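Local coordinates for protein 3-keto-5-aminohexanoate cleavage enzyme (Ralstonia eutropha, PDB 3C6C) that probably cleaves beta-keto acids such as 3-keto-5-aminohexanoate, using a divalent metal ion held in a TIM beta/alpha-barrel, at residues G207-Q212 / A237-A242; C104-F109 / A130-H135; N152-K157 / G216-A221. One frame throughout, in Å; residues are numbered along the deposited sequence.

Interaction 1: G207-Q212 / A237-A242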
loop_
_atom_site.group_PDB
_atom_site.type_symbol
_atom_site.label_atom_id
_atom_site.label_comp_id
_atom_site.label_asym_id
_atom_site.label_seq_id
_atom_site.Cartn_x
_atom_site.Cartn_y
_atom_site.Cartn_z
ATOM N N GLY A 207 3.293 23.919 -18.779
ATOM C CA GLY A 207 3.123 22.689 -19.542
ATOM C C GLY A 207 3.064 21.432 -18.703
ATOM O O GLY A 207 2.433 21.382 -17.629
ATOM N N VAL A 208 3.763 20.422 -19.203
ATOM C CA VAL A 208 3.900 19.133 -18.503
ATOM C C VAL A 208 4.832 19.304 -17.285
ATOM O O VAL A 208 6.012 19.580 -17.449
ATOM C CB VAL A 208 4.455 17.992 -19.436
ATOM C CG1 VAL A 208 4.654 16.665 -18.644
ATOM C CG2 VAL A 208 3.545 17.746 -20.604
ATOM N N PRO A 209 4.310 19.113 -16.064
ATOM C CA PRO A 209 5.189 19.161 -14.900
ATOM C C PRO A 209 6.079 17.934 -14.807
ATOM O O PRO A 209 5.663 16.833 -15.140
ATOM C CB PRO A 209 4.218 19.151 -13.717
ATOM C CG PRO A 209 2.875 19.333 -14.300
ATOM C CD PRO A 209 2.929 18.806 -15.682
ATOM N N LEU A 210 7.290 18.179 -14.331
ATOM C CA LEU A 210 8.318 17.130 -14.129
ATOM C C LEU A 210 8.701 17.001 -12.677
ATOM O O LEU A 210 9.229 17.932 -12.069
ATOM C CB LEU A 210 9.608 17.472 -14.895
ATOM C CG LEU A 210 9.549 17.804 -16.364
ATOM C CD1 LEU A 210 10.983 17.989 -16.886
ATOM C CD2 LEU A 210 8.779 16.720 -17.154
ATOM N N PHE A 211 8.464 15.810 -12.145
ATOM C CA PHE A 211 8.812 15.473 -10.766
ATOM C C PHE A 211 9.834 14.315 -10.774
ATOM O O PHE A 211 9.733 13.365 -11.555
ATOM C CB PHE A 211 7.618 14.992 -9.952
ATOM C CG PHE A 211 6.617 16.062 -9.583
ATOM C CD1 PHE A 211 5.694 16.498 -10.503
ATOM C CD2 PHE A 211 6.550 16.556 -8.286
ATOM C CE1 PHE A 211 4.757 17.438 -10.157
ATOM C CE2 PHE A 211 5.606 17.516 -7.930
ATOM C CZ PHE A 211 4.713 17.945 -8.872
ATOM N N GLN A 212 10.792 14.411 -9.883
ATOM C CA GLN A 212 11.696 13.284 -9.622
ATOM C C GLN A 212 11.921 13.036 -8.156
ATOM O O GLN A 212 12.324 13.914 -7.400
ATOM C CB GLN A 212 13.039 13.471 -10.306
ATOM C CG GLN A 212 14.051 12.383 -9.999
ATOM C CD GLN A 212 15.185 12.342 -11.013
ATOM O OE1 GLN A 212 15.274 11.408 -11.812
ATOM N NE2 GLN A 212 16.048 13.366 -10.991
ATOM N N ALA A 237 -1.709 13.533 -12.056
ATOM C CA ALA A 237 -1.899 12.577 -13.147
ATOM C C ALA A 237 -1.305 13.032 -14.480
ATOM O O ALA A 237 -0.891 12.216 -15.302
ATOM C CB ALA A 237 -3.361 12.235 -13.317
ATOM N N ASN A 238 -1.238 14.331 -14.672
ATOM C CA ASN A 238 -0.774 14.902 -15.952
ATOM C C ASN A 238 0.737 15.125 -16.003
ATOM O O ASN A 238 1.299 15.644 -16.977
ATOM C CB ASN A 238 -1.488 16.228 -16.256
ATOM C CG ASN A 238 -1.022 17.375 -15.374
ATOM O OD1 ASN A 238 -0.759 17.196 -14.194
ATOM N ND2 ASN A 238 -0.925 18.571 -15.954
ATOM N N ALA A 239 1.384 14.745 -14.924
ATOM C CA ALA A 239 2.811 14.987 -14.779
ATOM C C ALA A 239 3.603 13.777 -15.210
ATOM O O ALA A 239 3.123 12.650 -15.180
ATOM C CB ALA A 239 3.138 15.355 -13.334
ATOM N N GLN A 240 4.826 14.043 -15.645
ATOM C CA GLN A 240 5.827 12.990 -15.811
ATOM C C GLN A 240 6.596 12.893 -14.504
ATOM O O GLN A 240 6.841 13.917 -13.844
ATOM C CB GLN A 240 6.790 13.306 -16.963
ATOM C CG GLN A 240 6.213 13.085 -18.336
ATOM C CD GLN A 240 5.830 11.642 -18.587
ATOM O OE1 GLN A 240 6.617 10.735 -18.337
ATOM N NE2 GLN A 240 4.623 11.421 -19.099
ATOM N N TRP A 241 6.920 11.665 -14.099
ATOM C CA TRP A 241 7.713 11.449 -12.887
ATOM C C TRP A 241 8.818 10.443 -13.126
ATOM O O TRP A 241 8.736 9.582 -14.011
ATOM C CB TRP A 241 6.859 11.037 -11.674
ATOM C CG TRP A 241 6.270 9.693 -11.760
ATOM C CD1 TRP A 241 5.110 9.350 -12.374
ATOM C CD2 TRP A 241 6.835 8.477 -11.257
ATOM N NE1 TRP A 241 4.902 7.993 -12.275
ATOM C CE2 TRP A 241 5.954 7.434 -11.600
ATOM C CE3 TRP A 241 8.004 8.168 -10.557
ATOM C CZ2 TRP A 241 6.207 6.099 -11.267
ATOM C CZ3 TRP A 241 8.229 6.849 -10.197
ATOM C CH2 TRP A 241 7.350 5.832 -10.575
ATOM N N ALA A 242 9.858 10.616 -12.336
ATOM C CA ALA A 242 11.023 9.709 -12.293
ATOM C C ALA A 242 11.390 9.428 -10.843
ATOM O O ALA A 242 10.934 10.100 -9.931
ATOM C CB ALA A 242 12.184 10.334 -13.033
#
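Phe211 and Gln240 set the pattern by which two neighbouring parallel strands of the TIM barrel, 210-214 and 240-244, join. Each uses both its N-H and its C=O across the seam, as alternate residues of a parallel ladder do. Gln240 N donates to Pro209 O at 3.0 Å, while Gln240 O receives Phe211 N in a nearly straight bond (169° at the hydrogen) that lies in the carbonyl plane. Phe211 O then takes Ala242 N at 2.9 Å. This last oxygen has a second, weaker partner, since Trp241 CA approaches it at 3.1 Å in a CA-H...O contact.

Apolar packing starts before the strands do. Ala239 CB sits 4.0 Å from Pro209 CB and equally far from Phe211 CD1, bridging the proline ring and the phenyl. Phe211 and Trp241 share the face turned to helix 225-232, where the indole meets Met228. Leu210, Gln240, Gln212 and Ala242 occupy the other face. There Leu210 CD2 touches Gln240 CB, and Val208 CG1 meets Gln240 CG at 3.9 Å.

Of the polar ends, Gln212 lays OE1 3.5 Å from Ala242 CB while its NE2 bonds to Glu186, and Gln240, bent at chi2 (-62°), accepts a hydrogen bond from Asn263 ND2 at its OE1. Main-chain bonds therefore join these two strands, leaving the amide side chains to bind other parts of the barrel.

Interaction 2: C104-F109 / A130-H135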
loop_
_atom_site.group_PDB
_atom_site.type_symbol
_atom_site.label_atom_id
_atom_site.label_comp_id
_atom_site.label_asym_id
_atom_site.label_seq_id
_atom_site.Cartn_x
_atom_site.Cartn_y
_atom_site.Cartn_z
ATOM N N CYS A 104 20.618 23.010 -10.863
ATOM C CA CYS A 104 20.404 24.307 -10.241
ATOM C C CYS A 104 20.105 24.129 -8.762
ATOM O O CYS A 104 19.377 24.924 -8.166
ATOM C CB CYS A 104 19.291 25.060 -10.955
ATOM S SG CYS A 104 19.440 26.857 -10.764
ATOM N N GLY A 105 20.659 23.047 -8.218
ATOM C CA GLY A 105 20.566 22.703 -6.788
ATOM C C GLY A 105 21.544 23.502 -5.943
ATOM O O GLY A 105 21.487 23.565 -4.711
ATOM N N LEU A 106 22.433 24.133 -6.673
ATOM C CA LEU A 106 23.519 24.991 -6.122
ATOM C C LEU A 106 23.039 26.213 -5.340
ATOM O O LEU A 106 21.946 26.720 -5.554
ATOM C CB LEU A 106 24.431 25.449 -7.271
ATOM C CG LEU A 106 23.749 26.160 -8.474
ATOM C CD1 LEU A 106 23.766 27.692 -8.363
ATOM C CD2 LEU A 106 24.390 25.687 -9.792
ATOM N N GLY A 107 23.871 26.627 -4.392
ATOM C CA GLY A 107 23.664 27.868 -3.621
ATOM C C GLY A 107 22.616 27.828 -2.520
ATOM O O GLY A 107 21.986 28.843 -2.205
ATOM N N ALA A 108 22.410 26.641 -1.968
ATOM C CA ALA A 108 21.404 26.404 -0.930
ATOM C C ALA A 108 22.059 25.708 0.251
ATOM O O ALA A 108 21.418 25.058 1.061
ATOM C CB ALA A 108 20.227 25.558 -1.468
ATOM N N PHE A 109 23.372 25.834 0.294
ATOM C CA PHE A 109 24.215 25.080 1.245
ATOM C C PHE A 109 24.479 25.849 2.543
ATOM O O PHE A 109 25.217 26.815 2.577
ATOM C CB PHE A 109 25.517 24.670 0.546
ATOM C CG PHE A 109 26.495 23.927 1.421
ATOM C CD1 PHE A 109 26.274 22.595 1.762
ATOM C CD2 PHE A 109 27.653 24.545 1.868
ATOM C CE1 PHE A 109 27.171 21.907 2.559
ATOM C CE2 PHE A 109 28.567 23.859 2.660
ATOM C CZ PHE A 109 28.325 22.542 3.009
ATOM N N ALA A 130 19.320 35.570 -8.275
ATOM C CA ALA A 130 19.899 36.138 -9.498
ATOM C C ALA A 130 21.239 35.463 -9.786
ATOM O O ALA A 130 21.613 35.205 -10.945
ATOM C CB ALA A 130 20.088 37.635 -9.375
ATOM N N GLU A 131 21.967 35.164 -8.721
ATOM C CA GLU A 131 23.261 34.506 -8.911
ATOM C C GLU A 131 23.052 33.022 -9.206
ATOM O O GLU A 131 23.737 32.428 -10.033
ATOM C CB GLU A 131 24.181 34.672 -7.711
ATOM C CG GLU A 131 25.626 34.489 -8.149
ATOM C CD GLU A 131 26.610 34.476 -7.009
ATOM O OE1 GLU A 131 26.300 34.997 -5.906
ATOM O OE2 GLU A 131 27.706 33.933 -7.234
ATOM N N ARG A 132 22.071 32.444 -8.545
ATOM C CA ARG A 132 21.805 31.004 -8.716
ATOM C C ARG A 132 21.491 30.662 -10.166
ATOM O O ARG A 132 21.787 29.562 -10.643
ATOM C CB ARG A 132 20.648 30.538 -7.840
ATOM C CG ARG A 132 20.998 30.378 -6.391
ATOM C CD ARG A 132 19.837 29.731 -5.706
ATOM N NE ARG A 132 19.825 29.884 -4.257
ATOM C CZ ARG A 132 19.031 29.161 -3.475
ATOM N NH1 ARG A 132 18.221 28.269 -4.051
ATOM N NH2 ARG A 132 19.039 29.321 -2.150
ATOM N N VAL A 133 20.906 31.611 -10.879
ATOM C CA VAL A 133 20.354 31.289 -12.206
ATOM C C VAL A 133 21.257 31.795 -13.330
ATOM O O VAL A 133 20.943 31.663 -14.519
ATOM C CB VAL A 133 18.886 31.796 -12.398
ATOM C CG1 VAL A 133 17.910 31.179 -11.330
ATOM C CG2 VAL A 133 18.826 33.318 -12.429
ATOM N N LYS A 134 22.390 32.372 -12.944
ATOM C CA LYS A 134 23.302 32.992 -13.938
ATOM C C LYS A 134 23.698 32.004 -15.067
ATOM O O LYS A 134 23.634 32.306 -16.253
ATOM C CB LYS A 134 24.541 33.581 -13.236
ATOM C CG LYS A 134 25.619 34.048 -14.156
ATOM C CD LYS A 134 25.087 35.027 -15.200
ATOM C CE LYS A 134 26.239 35.663 -16.031
ATOM N NZ LYS A 134 27.485 34.814 -16.105
ATOM N N HIS A 135 24.073 30.798 -14.674
ATOM C CA HIS A 135 24.490 29.780 -15.654
ATOM C C HIS A 135 23.354 29.375 -16.578
ATOM O O HIS A 135 23.562 29.044 -17.743
ATOM C CB HIS A 135 25.143 28.567 -14.984
ATOM C CG HIS A 135 24.214 27.753 -14.148
ATOM N ND1 HIS A 135 23.569 28.254 -13.034
ATOM C CD2 HIS A 135 23.830 26.456 -14.255
ATOM C CE1 HIS A 135 22.830 27.300 -12.499
ATOM N NE2 HIS A 135 22.972 26.201 -13.218
#
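Leu106 and Cys104 meet Arg132 and His135 where the chain leaves barrel strand 99-103 and runs toward a classic beta bulge, formed by Ala108 and Phe109 opposite Asp125. Leu106 spreads its two methyls between the partners: CD1 lies 3.6 Å from Arg132 O, and CD2 reaches His135 CE1 at 3.5 Å. Cys104 SG comes to the same imidazole carbon at 3.8 Å, meeting the ring obliquely. The extended side chain of Arg132 runs back over the loop and places one face of its guanidinium against Gly107 and Ala108.

The second shell fixes these groups. His135 has CG between its backbone N and carbonyl carbon (chi1 67°), which turns the ring toward the loop, and NE2 is hydrogen-bonded to Thr103 O. Phe84 meets the same ring. Arg132 is held through NE by Val127 O and through NH1 by Asn164 OD1, while Met172 and Phe176 of helix 166-179 pack on Cys104.

Gly107, with positive phi (77°), puts no side chain between its backbone and the arginine. Its carbonyl oxygen stands over the guanidinium face, 3.0 Å from Arg132 NH2 but too poorly angled for a hydrogen bond.

Interaction 3: N152-K157 / G216-A221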
loop_
_atom_site.group_PDB
_atom_site.type_symbol
_atom_site.label_atom_id
_atom_site.label_comp_id
_atom_site.label_asym_id
_atom_site.label_seq_id
_atom_site.Cartn_x
_atom_site.Cartn_y
_atom_site.Cartn_z
ATOM N N ASN A 152 17.472 18.587 6.665
ATOM C CA ASN A 152 18.714 17.995 7.164
ATOM C C ASN A 152 19.224 16.987 6.145
ATOM O O ASN A 152 18.531 16.016 5.798
ATOM C CB ASN A 152 18.498 17.280 8.500
ATOM C CG ASN A 152 18.172 18.240 9.633
ATOM O OD1 ASN A 152 18.620 19.376 9.615
ATOM N ND2 ASN A 152 17.396 17.780 10.622
ATOM N N GLN A 153 20.438 17.225 5.682
ATOM C CA GLN A 153 21.066 16.345 4.707
ATOM C C GLN A 153 22.439 15.852 5.105
ATOM O O GLN A 153 23.112 16.404 5.975
ATOM C CB GLN A 153 21.125 16.996 3.337
ATOM C CG GLN A 153 19.763 17.438 2.847
ATOM C CD GLN A 153 19.465 16.940 1.452
ATOM O OE1 GLN A 153 20.292 16.258 0.835
ATOM N NE2 GLN A 153 18.282 17.279 0.943
ATOM N N VAL A 154 22.819 14.785 4.419
ATOM C CA VAL A 154 24.112 14.107 4.653
ATOM C C VAL A 154 24.756 13.768 3.320
ATOM O O VAL A 154 24.107 13.223 2.431
ATOM C CB VAL A 154 23.976 12.769 5.430
ATOM C CG1 VAL A 154 25.377 12.180 5.745
ATOM C CG2 VAL A 154 23.158 12.912 6.724
ATOM N N GLU A 155 26.025 14.131 3.198
ATOM C CA GLU A 155 26.862 13.690 2.076
ATOM C C GLU A 155 28.135 13.098 2.652
ATOM O O GLU A 155 29.000 13.811 3.162
ATOM C CB GLU A 155 27.191 14.838 1.125
ATOM C CG GLU A 155 28.042 14.369 -0.085
ATOM C CD GLU A 155 28.392 15.486 -1.041
ATOM O OE1 GLU A 155 29.261 16.324 -0.686
ATOM O OE2 GLU A 155 27.810 15.499 -2.156
ATOM N N GLY A 156 28.197 11.779 2.608
ATOM C CA GLY A 156 29.265 11.042 3.257
ATOM C C GLY A 156 29.175 11.200 4.754
ATOM O O GLY A 156 28.224 10.752 5.384
ATOM N N LYS A 157 30.181 11.854 5.310
ATOM C CA LYS A 157 30.268 12.056 6.744
ATOM C C LYS A 157 29.823 13.475 7.057
ATOM O O LYS A 157 29.706 13.861 8.219
ATOM C CB LYS A 157 31.700 11.813 7.246
ATOM N N GLY A 216 16.804 7.411 -0.960
ATOM C CA GLY A 216 17.912 6.901 -0.166
ATOM C C GLY A 216 18.945 7.898 0.284
ATOM O O GLY A 216 20.014 7.522 0.781
ATOM N N VAL A 217 18.661 9.172 0.086
ATOM C CA VAL A 217 19.522 10.222 0.634
ATOM C C VAL A 217 19.081 10.472 2.077
ATOM O O VAL A 217 17.888 10.451 2.396
ATOM C CB VAL A 217 19.482 11.487 -0.211
ATOM C CG1 VAL A 217 20.196 12.657 0.506
ATOM C CG2 VAL A 217 20.102 11.196 -1.568
ATOM N N LEU A 218 20.051 10.637 2.969
ATOM C CA LEU A 218 19.734 10.950 4.371
ATOM C C LEU A 218 19.574 12.484 4.487
ATOM O O LEU A 218 20.419 13.225 3.965
ATOM C CB LEU A 218 20.830 10.436 5.306
ATOM C CG LEU A 218 21.125 8.925 5.210
ATOM C CD1 LEU A 218 22.227 8.572 6.197
ATOM C CD2 LEU A 218 19.900 8.064 5.498
ATOM N N TRP A 219 18.534 13.019 5.135
ATOM C CA TRP A 219 17.496 12.302 5.876
ATOM C C TRP A 219 16.165 12.474 5.154
ATOM O O TRP A 219 15.222 13.087 5.671
ATOM C CB TRP A 219 17.423 12.835 7.322
ATOM C CG TRP A 219 18.714 12.558 8.058
ATOM C CD1 TRP A 219 19.747 13.427 8.289
ATOM C CD2 TRP A 219 19.136 11.294 8.546
ATOM N NE1 TRP A 219 20.784 12.773 8.923
ATOM C CE2 TRP A 219 20.433 11.462 9.093
ATOM C CE3 TRP A 219 18.544 10.027 8.582
ATOM C CZ2 TRP A 219 21.129 10.415 9.670
ATOM C CZ3 TRP A 219 19.247 8.989 9.160
ATOM C CH2 TRP A 219 20.524 9.193 9.690
ATOM N N GLY A 220 16.150 11.957 3.935
ATOM C CA GLY A 220 14.965 11.845 3.078
ATOM C C GLY A 220 14.319 10.477 2.949
ATOM O O GLY A 220 14.618 9.538 3.693
ATOM N N ALA A 221 13.428 10.372 1.971
ATOM C CA ALA A 221 12.642 9.152 1.778
ATOM C C ALA A 221 13.571 8.020 1.325
ATOM O O ALA A 221 14.438 8.237 0.486
ATOM C CB ALA A 221 11.505 9.376 0.749
HETATM O O HOH W 1 22.884 10.858 2.082
#
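The indole of Trp219 meets strand 151-155 along its pyrrole side. Asn152 O lies at the ring's edge, near its plane, and Val154 CG2 comes in obliquely, 3.2 Å from Trp219 NE1. With CG1 anti to the backbone N (chi1 -175°), Val154 turns CG2 to the indole. Over the centre of one indole face sits Leu218 CB, 3.7 Å above the plane, aliphatic packing on the ring within the loop itself. Trp219 NE1 is hydrogen-bonded to Glu159 OE1, a bond that would help to hold the rotation of the ring, and Phe195 of the second subunit makes an edge-to-face contact with it.

The peptide before Trp219 is cis, which explains much of this geometry. It brings Leu218 CB above the indole and presents Leu218 O and Trp219 N on the same edge, so that one peptide unit both accepts and donates. Trp219 N bonds to Asn152 O at 3.1 Å (159° at the hydrogen), and Leu218 O receives Val154 N at 2.9 Å in a weak, bent bond. Further along, a water extends the link between the two backbones, donating to Val154 O at 2.7 Å and accepting from Leu218 N at 3.0 Å. Val217 CG1 rests 3.6 Å from Gln153 OE1.

The amide of Asn152 reaches across the subunit boundary: its OD1 is hydrogen-bonded to Thr150 OG1 and its ND2 to Asn164 O, both of the second subunit. Within the loop, Gly220 N bonds to Val217 O and Gly216 N to Ala221 O, tying it into a compact turn. A bound acetate, probably from the crystallisation liquor, lies about 4 Å from the Val217 side chain. Loops that follow a barrel strand, as this one follows strand 210-214, line the active-site end of TIM barrels.

Overall arrangement
Followed from the N terminus, the chain first closes interaction 2, in which 130-135 returns to 104-109 before either other contact has opened. Segment 152-157 then opens interaction 3, and after a long excursion through strand 158-162, two helices and barrel strand 182-187, 207-212 opens interaction 1. Interaction 3 closes at 216-221, shortly after that, and interaction 1 only at 237-242, so these two cross. Interaction 1 joins adjacent barrel strands across a beta-alpha-beta unit. Interactions 2 and 3 both reach the four-stranded antiparallel sheet beside the barrel: one links it to helices 129-132 and 134-139, the other to the loop after strand 210-214. Their centres lie about 20 Å apart.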